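PDB 1OXX: glucose import ATP-binding protein GlcV from Sulfolobus solfataricus, which hydrolyses ATP to energise glucose uptake as the ATP-binding subunit of the GlcSTUV ABC transporter. Local coordinates for residues L134-P138 with R139-G143. The protein carries 1 engineered substitution. Sequence-based numbering, arbitrary orientation.
Sequences LNHFP and RELSG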
ATOM      1  N   LEU A 134     -19.361   9.026  23.151  1.00  4.12           N
ATOM      2  CA  LEU A 134     -20.444   9.173  22.176  1.00  3.17           C
ATOM      3  C   LEU A 134     -21.069  10.554  22.140  1.00  4.64           C
ATOM      4  O   LEU A 134     -21.586  10.947  21.095  1.00  5.22           O
ATOM      5  CB  LEU A 134     -21.525   8.105  22.391  1.00  5.37           C
ATOM      6  CG  LEU A 134     -21.165   6.696  21.926  1.00  7.28           C
ATOM      7  CD1 LEU A 134     -22.134   5.636  22.445  1.00  7.02           C
ATOM      8  CD2 LEU A 134     -21.089   6.637  20.412  1.00  9.17           C
ATOM      9  N   ASN A 135     -21.059  11.292  23.251  1.00  4.34           N
ATOM     10  CA  ASN A 135     -21.646  12.622  23.253  1.00  5.40           C
ATOM     11  C   ASN A 135     -20.730  13.725  22.751  1.00  6.22           C
ATOM     12  O   ASN A 135     -21.162  14.857  22.579  1.00  6.58           O
ATOM     13  CB  ASN A 135     -22.145  12.965  24.654  1.00  9.33           C
ATOM     14  CG  ASN A 135     -23.424  12.252  24.992  1.00 18.64           C
ATOM     15  OD1 ASN A 135     -23.900  12.312  26.126  1.00 57.11           O
ATOM     16  ND2 ASN A 135     -24.004  11.582  24.006  1.00 26.10           N
ATOM     17  N   HIS A 136     -19.475  13.402  22.473  1.00  2.69           N
ATOM     18  CA  HIS A 136     -18.526  14.403  22.000  1.00  4.13           C
ATOM     19  C   HIS A 136     -18.689  14.719  20.514  1.00  4.76           C
ATOM     20  O   HIS A 136     -19.012  13.842  19.712  1.00  4.42           O
ATOM     21  CB  HIS A 136     -17.089  13.914  22.174  1.00  5.50           C
ATOM     22  CG  HIS A 136     -16.630  13.818  23.594  1.00  9.25           C
ATOM     23  ND1 HIS A 136     -15.315  14.006  23.966  1.00 16.18           N
ATOM     24  CD2 HIS A 136     -17.301  13.516  24.730  1.00 11.53           C
ATOM     25  CE1 HIS A 136     -15.205  13.854  25.276  1.00 10.15           C
ATOM     26  NE2 HIS A 136     -16.394  13.552  25.761  1.00 17.42           N
ATOM     27  N   PHE A 137     -18.440  15.971  20.153  1.00  3.91           N
ATOM     28  CA  PHE A 137     -18.320  16.322  18.743  1.00  3.47           C
ATOM     29  C   PHE A 137     -16.932  15.861  18.306  1.00  4.02           C
ATOM     30  O   PHE A 137     -16.012  15.727  19.128  1.00  5.03           O
ATOM     31  CB  PHE A 137     -18.434  17.830  18.512  1.00  2.66           C
ATOM     32  CG  PHE A 137     -19.821  18.368  18.693  1.00  3.11           C
ATOM     33  CD1 PHE A 137     -20.116  19.223  19.723  1.00  6.51           C
ATOM     34  CD2 PHE A 137     -20.843  17.989  17.845  1.00  5.02           C
ATOM     35  CE1 PHE A 137     -21.396  19.718  19.892  1.00  8.42           C
ATOM     36  CE2 PHE A 137     -22.124  18.468  18.012  1.00  6.55           C
ATOM     37  CZ  PHE A 137     -22.399  19.342  19.032  1.00  6.48           C
ATOM     38  N   PRO A 138     -16.748  15.602  17.025  1.00  3.23           N
ATOM     39  CA  PRO A 138     -15.443  15.148  16.536  1.00  4.10           C
ATOM     40  C   PRO A 138     -14.232  15.993  16.962  1.00  4.37           C
ATOM     41  O   PRO A 138     -13.162  15.446  17.223  1.00  5.66           O
ATOM     42  CB  PRO A 138     -15.623  15.192  15.013  1.00  4.71           C
ATOM     43  CG  PRO A 138     -17.068  14.815  14.843  1.00  5.31           C
ATOM     44  CD  PRO A 138     -17.770  15.580  15.959  1.00  4.92           C
ATOM     45  N   ARG A 139     -14.393  17.304  17.033  1.00  5.28           N
ATOM     46  CA  ARG A 139     -13.283  18.173  17.385  1.00  3.64           C
ATOM     47  C   ARG A 139     -12.742  17.865  18.781  1.00  3.03           C
ATOM     48  O   ARG A 139     -11.566  18.095  19.052  1.00  5.86           O
ATOM     49  CB  ARG A 139     -13.718  19.632  17.320  1.00  4.75           C
ATOM     50  CG  ARG A 139     -12.581  20.634  17.528  1.00  6.95           C
ATOM     51  CD  ARG A 139     -13.015  22.062  17.384  1.00  5.88           C
ATOM     52  NE  ARG A 139     -13.977  22.427  18.414  1.00  5.49           N
ATOM     53  CZ  ARG A 139     -14.530  23.626  18.497  1.00  7.34           C
ATOM     54  NH1 ARG A 139     -14.207  24.561  17.608  1.00  8.77           N
ATOM     55  NH2 ARG A 139     -15.397  23.897  19.464  1.00  8.57           N
ATOM     56  N   GLU A 140     -13.614  17.378  19.657  1.00  3.60           N
ATOM     57  CA  GLU A 140     -13.223  17.086  21.033  1.00  4.38           C
ATOM     58  C   GLU A 140     -12.749  15.647  21.199  1.00  5.63           C
ATOM     59  O   GLU A 140     -12.501  15.192  22.323  1.00 10.91           O
ATOM     60  CB  GLU A 140     -14.352  17.405  22.015  1.00  5.74           C
ATOM     61  CG  GLU A 140     -14.527  18.893  22.287  1.00  4.09           C
ATOM     62  CD  GLU A 140     -15.043  19.670  21.096  1.00  8.73           C
ATOM     63  OE1 GLU A 140     -14.322  20.569  20.604  1.00  6.93           O
ATOM     64  OE2 GLU A 140     -16.176  19.413  20.658  1.00  8.17           O
ATOM     65  N   LEU A 141     -12.643  14.933  20.095  1.00  4.74           N
ATOM     66  CA  LEU A 141     -12.096  13.580  20.132  1.00  5.64           C
ATOM     67  C   LEU A 141     -10.613  13.590  19.779  1.00  6.32           C
ATOM     68  O   LEU A 141     -10.151  14.442  19.017  1.00  6.06           O
ATOM     69  CB  LEU A 141     -12.806  12.696  19.115  1.00  3.87           C
ATOM     70  CG  LEU A 141     -14.293  12.440  19.302  1.00  3.67           C
ATOM     71  CD1 LEU A 141     -14.834  11.594  18.175  1.00  8.77           C
ATOM     72  CD2 LEU A 141     -14.562  11.799  20.643  1.00  7.85           C
ATOM     73  N   SER A 142      -9.863  12.631  20.314  1.00  4.80           N
ATOM     74  CA  SER A 142      -8.473  12.455  19.914  1.00  6.57           C
ATOM     75  C   SER A 142      -8.437  11.896  18.494  1.00  9.13           C
ATOM     76  O   SER A 142      -9.449  11.431  17.981  1.00  6.95           O
ATOM     77  CB  SER A 142      -7.781  11.454  20.833  1.00  7.59           C
ATOM     78  OG  SER A 142      -8.302  10.149  20.638  1.00  7.68           O
ATOM     79  N   GLY A 143      -7.262  11.906  17.874  1.00 11.76           N
ATOM     80  CA  GLY A 143      -7.102  11.315  16.555  1.00  9.18           C
ATOM     81  C   GLY A 143      -7.527   9.857  16.508  1.00  7.10           C
ATOM     82  O   GLY A 143      -8.269   9.452  15.612  1.00  7.58           O
TER
HETATM   83  O   HOH W   1     -17.760  17.902  22.235  1.00 14.42           O
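Pro138 and Leu141 meet round a single 3-10 turn, with Glu140 on its outer side. The backbone defines the turn: Glu140 N donates to Phe137 O at 3.0 Å, and Leu141 N to Pro138 O at 3.0 Å, each three residues back. Pro138 O also accepts a hydrogen bond from the Gln146 side chain. Leu141 folds back over the turn: its CB lies 3.4 Å from Pro138 O, and CD1 approaches Pro138 CA. The other branch, CD2, reaches His136 CB at 3.6 Å, and the side chain also packs against Gln146 and Val149 of helix 143-155. With an alanine here, both delta methyls are gone, and a gap would probably open between the turn, His136 and helix 143-155. The His136 ring presents its edge to the turn, ND1 making a weak, long but fairly straight bond to Glu140 O, which lies in the ring plane. Glu140 bends at chi2 (68°), bringing its carboxylate back beside Phe137, where Glu140 OE2 sits 3.5 Å from Phe137 CB. A water accepts from Phe137 N and donates to this OE2. Arg139 NE donates 2.9 Å to the syn lone pair of Glu140 OE1, a salt bridge in which OE1 lies close to the guanidinium plane. The turn leads into the ABC signature motif, begun by Leu141-Ser142-Gly143, which in ABC ATPases contacts the partner subunit's nucleotide in the ATP-bound dimer; Ser142 N-caps helix 143-155. With a water and a guanidinium gripping separate oxygens, the Glu140 carboxylate is probably restrained in rotation and stabilised as an anion.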